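Local atomic coordinates of ochratoxinase (Aspergillus niger, PDB entry 4C65), a protein that hydrolyses ochratoxin A to ochratoxin alpha and L-phenylalanine, working as a zinc-dependent carboxypeptidase that releases C-terminal aromatic amino acids. Residues Phe349-Gly354 with Glu400-Phe405; Ile34-Gly39 with Lys46-Ser51. One frame throughout, in Å; residues are numbered along the deposited sequence.

In the fold
Contact 1 is the more buried of the two: it packs the C-terminal part of helix 344-354, which follows the last strand of the five-stranded parallel sheet, against the loop between strands 391-394 and 411-416. Contact 2 is a surface contact, joining strand 34-38 to the short helix 46-51 that follows it after a brief loop. The two contacts share no helix or strand, and the centres of contact 1 and contact 2 are 33 Å apart. Each has a small apolar patch, with buried Ile402 in contact 1, but contact 1 adds a loose Glu352-Lys403 charge pairing at its margin, whereas contact 2 adds a water between a tyrosine hydroxyl and a strand carbonyl. Both lie away from the zinc site.

Contact 1 of 2, residues Phe349-Gly354 with Glu400-Phe405; sequences FAVERG and EDIKVF
Val351 and Ile402 form the apolar centre of this contact, where the C-terminal part of helix 344-354, in the TIM-barrel part of the amidohydrolase fold, meets the loop between strands 391-394 and 411-416. With Val351 CG1 anti to the backbone N (chi1 174°), the other methyl, CG2, lies beside that N and does the touching. Val351 CG2 rests against the fork of Ile402, 4.1 Å from both Ile402 CG1 and Ile402 CG2, and the two side chains run past each other in opposite directions. Ile402 is buried; Leu347 one turn back on the same helix as Val351 and Pro358 at the start of helix 358-365 also pack on it, so its side chain touches residues of both helices.

The charged part lies at the exposed margin. Glu352 and Lys403 both have extended chains that cross at about a right angle. The closest approach is made by a methylene: Glu352 OE2 is 3.5 Å from Lys403 CE, while Lys403 NZ stays 4.2 Å from that oxygen. This is too long for a salt bridge, so any attraction is probably modest at this exposed site. Glu352 OE1 also takes a weak hydrogen bond from Gln348, one turn earlier.

Hydrogen bonds inside each segment shape its backbone. In the loop, an Asx turn is closed by Asp401 OD1, which accepts from Lys403 N at 3.2 Å; the donor comes from above the carboxylate plane, 67° out of it. Val404 N bonds to Asp401 O as well. The helix widens into a pi-type turn at 350-354, where Phe349 O accepts from both Arg353 N, at 2.8 Å, and Gly354 N, at 3.0 Å.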
ATOM      1  N   PHE A 349      24.471   1.841 -44.917  1.00 22.06           N
ATOM      2  CA  PHE A 349      24.303   0.412 -44.811  1.00 22.26           C
ATOM      3  C   PHE A 349      23.217  -0.108 -45.717  1.00 21.83           C
ATOM      4  O   PHE A 349      23.334  -1.214 -46.220  1.00 22.63           O
ATOM      5  CB  PHE A 349      24.055  -0.018 -43.357  1.00 21.67           C
ATOM      6  CG  PHE A 349      25.183   0.335 -42.415  1.00 22.13           C
ATOM      7  CD1 PHE A 349      26.498   0.109 -42.770  1.00 23.60           C
ATOM      8  CD2 PHE A 349      24.910   0.866 -41.154  1.00 21.22           C
ATOM      9  CE1 PHE A 349      27.523   0.420 -41.901  1.00 24.29           C
ATOM     10  CE2 PHE A 349      25.933   1.192 -40.285  1.00 21.82           C
ATOM     11  CZ  PHE A 349      27.239   0.964 -40.658  1.00 23.41           C
ATOM     12  N   ALA A 350      22.173   0.681 -45.946  1.00 20.77           N
ATOM     13  CA  ALA A 350      21.147   0.310 -46.916  1.00 20.65           C
ATOM     14  C   ALA A 350      21.755   0.046 -48.301  1.00 22.20           C
ATOM     15  O   ALA A 350      21.380  -0.913 -48.991  1.00 22.75           O
ATOM     16  CB  ALA A 350      20.103   1.390 -47.005  1.00 19.47           C
ATOM     17  N   VAL A 351      22.724   0.877 -48.686  1.00 22.97           N
ATOM     18  CA  VAL A 351      23.406   0.717 -49.957  1.00 24.53           C
ATOM     19  C   VAL A 351      24.459  -0.384 -49.877  1.00 26.15           C
ATOM     20  O   VAL A 351      24.404  -1.355 -50.625  1.00 26.94           O
ATOM     21  CB  VAL A 351      24.065   2.049 -50.418  1.00 24.85           C
ATOM     22  CG1 VAL A 351      24.905   1.853 -51.674  1.00 26.43           C
ATOM     23  CG2 VAL A 351      22.998   3.116 -50.640  1.00 23.61           C
ATOM     24  N   GLU A 352      25.395  -0.241 -48.951  1.00 26.90           N
ATOM     25  CA  GLU A 352      26.600  -1.084 -48.928  1.00 28.89           C
ATOM     26  C   GLU A 352      26.428  -2.475 -48.319  1.00 29.08           C
ATOM     27  O   GLU A 352      27.219  -3.353 -48.590  1.00 30.45           O
ATOM     28  CB  GLU A 352      27.734  -0.350 -48.211  1.00 29.84           C
ATOM     29  CG  GLU A 352      28.151   0.923 -48.935  1.00 30.57           C
ATOM     30  CD  GLU A 352      29.277   1.678 -48.257  1.00 31.59           C
ATOM     31  OE1 GLU A 352      29.858   1.169 -47.280  1.00 32.06           O
ATOM     32  OE2 GLU A 352      29.598   2.799 -48.722  1.00 32.60           O
ATOM     33  N   ARG A 353      25.402  -2.666 -47.498  1.00 27.86           N
ATOM     34  CA  ARG A 353      25.078  -3.972 -46.949  1.00 28.09           C
ATOM     35  C   ARG A 353      23.812  -4.544 -47.578  1.00 27.19           C
ATOM     36  O   ARG A 353      23.760  -5.714 -47.937  1.00 28.07           O
ATOM     37  CB  ARG A 353      24.865  -3.879 -45.444  1.00 27.64           C
ATOM     38  CG  ARG A 353      26.090  -3.564 -44.632  1.00 28.84           C
ATOM     39  CD  ARG A 353      26.986  -4.780 -44.477  1.00 31.21           C
ATOM     40  NE  ARG A 353      28.394  -4.384 -44.380  1.00 33.24           N
ATOM     41  CZ  ARG A 353      29.364  -4.962 -43.656  1.00 35.83           C
ATOM     42  NH1 ARG A 353      29.148  -6.047 -42.885  1.00 36.68           N
ATOM     43  NH2 ARG A 353      30.606  -4.448 -43.697  1.00 37.34           N
ATOM     44  N   GLY A 354      22.774  -3.732 -47.668  1.00 25.61           N
ATOM     45  CA  GLY A 354      21.494  -4.191 -48.190  1.00 25.03           C
ATOM     46  C   GLY A 354      21.508  -4.403 -49.686  1.00 25.84           C
ATOM     47  O   GLY A 354      20.856  -5.304 -50.193  1.00 25.96           O
ATOM     48  N   GLU A 400      25.451  10.302 -55.873  1.00 34.44           N
ATOM     49  CA  GLU A 400      26.859  10.016 -56.245  1.00 37.73           C
ATOM     50  C   GLU A 400      27.599   9.464 -55.062  1.00 36.85           C
ATOM     51  O   GLU A 400      28.586   8.784 -55.247  1.00 38.56           O
ATOM     52  CB  GLU A 400      27.700  11.278 -56.597  1.00 40.92           C
ATOM     53  CG  GLU A 400      28.482  11.279 -57.894  1.00 45.23           C
ATOM     54  CD  GLU A 400      27.721  12.057 -58.911  1.00 47.95           C
ATOM     55  OE1 GLU A 400      27.600  13.287 -58.698  1.00 48.86           O
ATOM     56  OE2 GLU A 400      27.213  11.464 -59.875  1.00 51.07           O
ATOM     57  N   ASP A 401      27.176   9.815 -53.847  1.00 34.82           N
ATOM     58  CA  ASP A 401      27.826   9.342 -52.621  1.00 33.73           C
ATOM     59  C   ASP A 401      26.859   9.438 -51.453  1.00 31.12           C
ATOM     60  O   ASP A 401      26.596  10.525 -50.922  1.00 30.01           O
ATOM     61  CB  ASP A 401      29.098  10.156 -52.342  1.00 35.04           C
ATOM     62  CG  ASP A 401      29.881   9.653 -51.126  1.00 35.53           C
ATOM     63  OD1 ASP A 401      29.625   8.537 -50.615  1.00 34.99           O
ATOM     64  OD2 ASP A 401      30.781  10.398 -50.681  1.00 36.61           O
ATOM     65  N   ILE A 402      26.363   8.283 -51.019  1.00 29.72           N
ATOM     66  CA  ILE A 402      25.392   8.230 -49.934  1.00 28.04           C
ATOM     67  C   ILE A 402      25.952   8.704 -48.578  1.00 27.36           C
ATOM     68  O   ILE A 402      25.197   9.086 -47.696  1.00 25.72           O
ATOM     69  CB  ILE A 402      24.775   6.820 -49.820  1.00 27.72           C
ATOM     70  CG1 ILE A 402      23.415   6.870 -49.123  1.00 26.29           C
ATOM     71  CG2 ILE A 402      25.722   5.840 -49.139  1.00 28.49           C
ATOM     72  CD1 ILE A 402      22.293   7.369 -50.020  1.00 26.01           C
ATOM     73  N   LYS A 403      27.272   8.711 -48.437  1.00 28.61           N
ATOM     74  CA  LYS A 403      27.921   9.187 -47.219  1.00 29.14           C
ATOM     75  C   LYS A 403      27.861  10.708 -47.039  1.00 29.14           C
ATOM     76  O   LYS A 403      28.299  11.230 -46.019  1.00 28.92           O
ATOM     77  CB  LYS A 403      29.391   8.769 -47.202  1.00 30.96           C
ATOM     78  CG  LYS A 403      29.611   7.279 -47.192  1.00 31.55           C
ATOM     79  CD  LYS A 403      31.092   6.967 -47.068  1.00 33.67           C
ATOM     80  CE  LYS A 403      31.329   5.509 -47.336  1.00 34.83           C
ATOM     81  NZ  LYS A 403      32.773   5.232 -47.460  1.00 37.10           N
ATOM     82  N   VAL A 404      27.378  11.420 -48.050  1.00 29.47           N
ATOM     83  CA  VAL A 404      27.266  12.872 -47.963  1.00 29.52           C
ATOM     84  C   VAL A 404      26.440  13.292 -46.739  1.00 28.00           C
ATOM     85  O   VAL A 404      26.777  14.264 -46.056  1.00 28.21           O
ATOM     86  CB  VAL A 404      26.676  13.448 -49.270  1.00 30.10           C
ATOM     87  CG1 VAL A 404      26.211  14.877 -49.068  1.00 29.91           C
ATOM     88  CG2 VAL A 404      27.733  13.412 -50.378  1.00 31.70           C
ATOM     89  N   PHE A 405      25.399  12.515 -46.438  1.00 26.36           N
ATOM     90  CA  PHE A 405      24.543  12.773 -45.286  1.00 25.08           C
ATOM     91  C   PHE A 405      25.280  12.733 -43.938  1.00 26.19           C
ATOM     92  O   PHE A 405      24.783  13.235 -42.944  1.00 25.36           O
ATOM     93  CB  PHE A 405      23.410  11.766 -45.245  1.00 23.51           C
ATOM     94  CG  PHE A 405      22.458  11.879 -46.384  1.00 22.55           C
ATOM     95  CD1 PHE A 405      21.603  12.956 -46.483  1.00 21.72           C
ATOM     96  CD2 PHE A 405      22.391  10.888 -47.341  1.00 22.61           C
ATOM     97  CE1 PHE A 405      20.705  13.057 -47.531  1.00 21.27           C
ATOM     98  CE2 PHE A 405      21.500  10.980 -48.397  1.00 22.39           C
ATOM     99  CZ  PHE A 405      20.660  12.069 -48.495  1.00 21.61           C
TER

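Contact 2 of 2, residues Ile34-Gly39 with Lys46-Ser51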
ATOM      1  N   ILE A  34       2.570  23.709 -46.436  1.00 23.48           N
ATOM      2  CA  ILE A  34       2.430  22.696 -47.475  1.00 22.86           C
ATOM      3  C   ILE A  34       3.185  23.007 -48.756  1.00 22.53           C
ATOM      4  O   ILE A  34       3.591  24.120 -48.982  1.00 22.88           O
ATOM      5  CB  ILE A  34       0.907  22.546 -47.663  1.00 24.49           C
ATOM      6  CG1 ILE A  34       0.500  21.631 -46.513  1.00 24.49           C
ATOM      7  CG2 ILE A  34       0.470  22.006 -49.021  1.00 24.91           C
ATOM      8  CD1 ILE A  34      -0.414  22.284 -45.507  1.00 25.88           C
ATOM      9  N   ILE A  35       3.456  21.980 -49.542  1.00 21.61           N
ATOM     10  CA  ILE A  35       4.129  22.152 -50.791  1.00 21.43           C
ATOM     11  C   ILE A  35       3.087  22.499 -51.830  1.00 22.77           C
ATOM     12  O   ILE A  35       2.185  21.720 -52.084  1.00 23.20           O
ATOM     13  CB  ILE A  35       4.860  20.862 -51.208  1.00 20.86           C
ATOM     14  CG1 ILE A  35       6.006  20.582 -50.217  1.00 19.64           C
ATOM     15  CG2 ILE A  35       5.391  20.993 -52.635  1.00 21.03           C
ATOM     16  CD1 ILE A  35       6.483  19.149 -50.203  1.00 19.28           C
ATOM     17  N   ALA A  36       3.243  23.662 -52.449  1.00 23.10           N
ATOM     18  CA  ALA A  36       2.266  24.158 -53.387  1.00 24.71           C
ATOM     19  C   ALA A  36       2.551  23.734 -54.820  1.00 24.93           C
ATOM     20  O   ALA A  36       1.639  23.621 -55.613  1.00 25.80           O
ATOM     21  CB  ALA A  36       2.182  25.674 -53.295  1.00 25.76           C
ATOM     22  N   PHE A  37       3.820  23.529 -55.152  1.00 24.28           N
ATOM     23  CA  PHE A  37       4.202  23.156 -56.507  1.00 25.00           C
ATOM     24  C   PHE A  37       5.551  22.436 -56.534  1.00 24.20           C
ATOM     25  O   PHE A  37       6.482  22.816 -55.815  1.00 23.00           O
ATOM     26  CB  PHE A  37       4.289  24.402 -57.400  1.00 26.11           C
ATOM     27  CG  PHE A  37       4.926  24.147 -58.752  1.00 26.51           C
ATOM     28  CD1 PHE A  37       4.170  23.632 -59.796  1.00 27.51           C
ATOM     29  CD2 PHE A  37       6.284  24.414 -58.970  1.00 26.01           C
ATOM     30  CE1 PHE A  37       4.736  23.403 -61.037  1.00 28.18           C
ATOM     31  CE2 PHE A  37       6.862  24.188 -60.211  1.00 26.78           C
ATOM     32  CZ  PHE A  37       6.081  23.691 -61.254  1.00 27.78           C
ATOM     33  N   VAL A  38       5.650  21.429 -57.398  1.00 24.61           N
ATOM     34  CA  VAL A  38       6.918  20.820 -57.721  1.00 24.52           C
ATOM     35  C   VAL A  38       6.959  20.558 -59.210  1.00 26.00           C
ATOM     36  O   VAL A  38       6.003  20.086 -59.799  1.00 27.24           O
ATOM     37  CB  VAL A  38       7.117  19.490 -56.994  1.00 23.86           C
ATOM     38  CG1 VAL A  38       8.460  18.876 -57.355  1.00 23.54           C
ATOM     39  CG2 VAL A  38       7.028  19.691 -55.491  1.00 23.36           C
ATOM     40  N   GLY A  39       8.096  20.854 -59.815  1.00 26.79           N
ATOM     41  CA  GLY A  39       8.269  20.617 -61.227  1.00 28.34           C
ATOM     42  C   GLY A  39       9.433  21.420 -61.736  1.00 28.62           C
ATOM     43  O   GLY A  39      10.256  21.895 -60.970  1.00 27.44           O
ATOM     44  N   LYS A  46       2.737  31.461 -62.282  1.00 35.08           N
ATOM     45  CA  LYS A  46       3.124  32.852 -62.166  1.00 36.13           C
ATOM     46  C   LYS A  46       2.634  33.505 -60.875  1.00 36.45           C
ATOM     47  O   LYS A  46       3.244  34.471 -60.404  1.00 36.84           O
ATOM     48  CB  LYS A  46       2.617  33.668 -63.375  1.00 38.19           C
ATOM     49  CG  LYS A  46       3.128  33.336 -64.756  1.00 38.39           C
ATOM     50  CD  LYS A  46       4.512  32.760 -64.710  1.00 36.67           C
ATOM     51  CE  LYS A  46       4.911  32.296 -66.114  1.00 36.96           C
ATOM     52  NZ  LYS A  46       6.228  32.807 -66.560  1.00 37.09           N
ATOM     53  N   LYS A  47       1.537  33.002 -60.305  1.00 36.43           N
ATOM     54  CA  LYS A  47       0.997  33.595 -59.075  1.00 36.79           C
ATOM     55  C   LYS A  47       1.986  33.514 -57.927  1.00 35.13           C
ATOM     56  O   LYS A  47       2.060  34.430 -57.119  1.00 35.71           O
ATOM     57  CB  LYS A  47      -0.340  32.984 -58.683  1.00 37.27           C
ATOM     58  CG  LYS A  47      -0.327  31.500 -58.424  1.00 35.53           C
ATOM     59  CD  LYS A  47      -1.687  31.031 -57.917  1.00 36.34           C
ATOM     60  CE  LYS A  47      -1.787  29.508 -57.974  1.00 35.08           C
ATOM     61  NZ  LYS A  47      -2.810  28.920 -57.083  1.00 35.31           N
ATOM     62  N   TYR A  48       2.789  32.448 -57.902  1.00 33.28           N
ATOM     63  CA  TYR A  48       3.836  32.295 -56.882  1.00 31.84           C
ATOM     64  C   TYR A  48       5.061  33.169 -57.158  1.00 32.37           C
ATOM     65  O   TYR A  48       5.665  33.697 -56.220  1.00 32.39           O
ATOM     66  CB  TYR A  48       4.270  30.835 -56.738  1.00 29.76           C
ATOM     67  CG  TYR A  48       3.150  29.892 -56.389  1.00 29.29           C
ATOM     68  CD1 TYR A  48       2.333  30.129 -55.277  1.00 29.72           C
ATOM     69  CD2 TYR A  48       2.893  28.778 -57.167  1.00 28.77           C
ATOM     70  CE1 TYR A  48       1.289  29.274 -54.958  1.00 29.68           C
ATOM     71  CE2 TYR A  48       1.858  27.907 -56.846  1.00 28.81           C
ATOM     72  CZ  TYR A  48       1.057  28.166 -55.749  1.00 29.16           C
ATOM     73  OH  TYR A  48       0.043  27.308 -55.437  1.00 29.64           O
ATOM     74  N   LEU A  49       5.398  33.365 -58.435  1.00 33.22           N
ATOM     75  CA  LEU A  49       6.467  34.288 -58.823  1.00 34.06           C
ATOM     76  C   LEU A  49       6.163  35.716 -58.345  1.00 36.32           C
ATOM     77  O   LEU A  49       7.080  36.455 -57.963  1.00 36.80           O
ATOM     78  CB  LEU A  49       6.673  34.276 -60.335  1.00 34.90           C
ATOM     79  CG  LEU A  49       7.257  33.002 -60.956  1.00 33.61           C
ATOM     80  CD1 LEU A  49       7.205  33.060 -62.476  1.00 34.91           C
ATOM     81  CD2 LEU A  49       8.682  32.765 -60.489  1.00 32.41           C
ATOM     82  N   ARG A  50       4.879  36.083 -58.362  1.00 37.91           N
ATOM     83  CA  ARG A  50       4.382  37.382 -57.878  1.00 40.30           C
ATOM     84  C   ARG A  50       4.387  37.501 -56.354  1.00 40.53           C
ATOM     85  O   ARG A  50       4.813  38.521 -55.807  1.00 41.95           O
ATOM     86  CB  ARG A  50       2.936  37.587 -58.350  1.00 41.65           C
ATOM     87  CG  ARG A  50       2.850  38.255 -59.678  1.00 43.42           C
ATOM     88  CD  ARG A  50       1.489  37.914 -60.207  1.00 44.33           C
ATOM     89  NE  ARG A  50       1.495  37.677 -61.642  1.00 44.86           N
ATOM     90  CZ  ARG A  50       0.761  36.757 -62.278  1.00 44.54           C
ATOM     91  NH1 ARG A  50      -0.069  35.942 -61.633  1.00 43.90           N
ATOM     92  NH2 ARG A  50       0.854  36.671 -63.599  1.00 45.21           N
ATOM     93  N   SER A  51       3.902  36.460 -55.681  1.00 39.60           N
ATOM     94  CA  SER A  51       3.596  36.542 -54.262  1.00 40.09           C
ATOM     95  C   SER A  51       4.740  36.105 -53.339  1.00 39.19           C
ATOM     96  O   SER A  51       4.635  36.259 -52.125  1.00 39.80           O
ATOM     97  CB  SER A  51       2.341  35.726 -53.960  1.00 39.86           C
ATOM     98  OG  SER A  51       2.584  34.330 -54.112  1.00 37.83           O
TER
HETATM   99  O   HOH W   1      -0.888  24.635 -55.684  1.00 34.31           O
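Tyr48 reaches across from helix 46-51 to Ala36 and Phe37 on strand 34-38, and its side chain is the one on the helix that touches the strand. The bond from CA to CB is directed toward the strand, and with CG anti to the carbonyl carbon (chi1 -58°) the ring continues across to it. Lys47 CG lies over the Tyr48 ring centre on one face, 4.2 Å above the plane. Further out, Tyr48 CE2 comes to 4.3 Å from Phe37 CB, while Tyr48 CE1 is 4.1 Å from Ala36 CB, both strand carbons meeting the ring obliquely. Ala36 and Phe37 form a classic beta bulge opposite Val29 of strand 26-31, a residue that Tyr48 touches too; these strands probably belong to the smaller beta-sandwich domain. Phe37 leads its own ring away, onto Asp43, Ile44 and Pro45 of the connecting loop. Tyr48 CZ is 3.7 Å and Tyr48 OH 3.4 Å from Ala36 CB. The hydroxyl also hydrogen-bonds a water at 2.8 Å from Tyr48 OH, and this water donates to Ala36 O at 2.7 Å. Back on the helix, Lys47 O accepts from both Ser51 N and Ser51 OG, which approach it from opposite faces of the carbonyl plane.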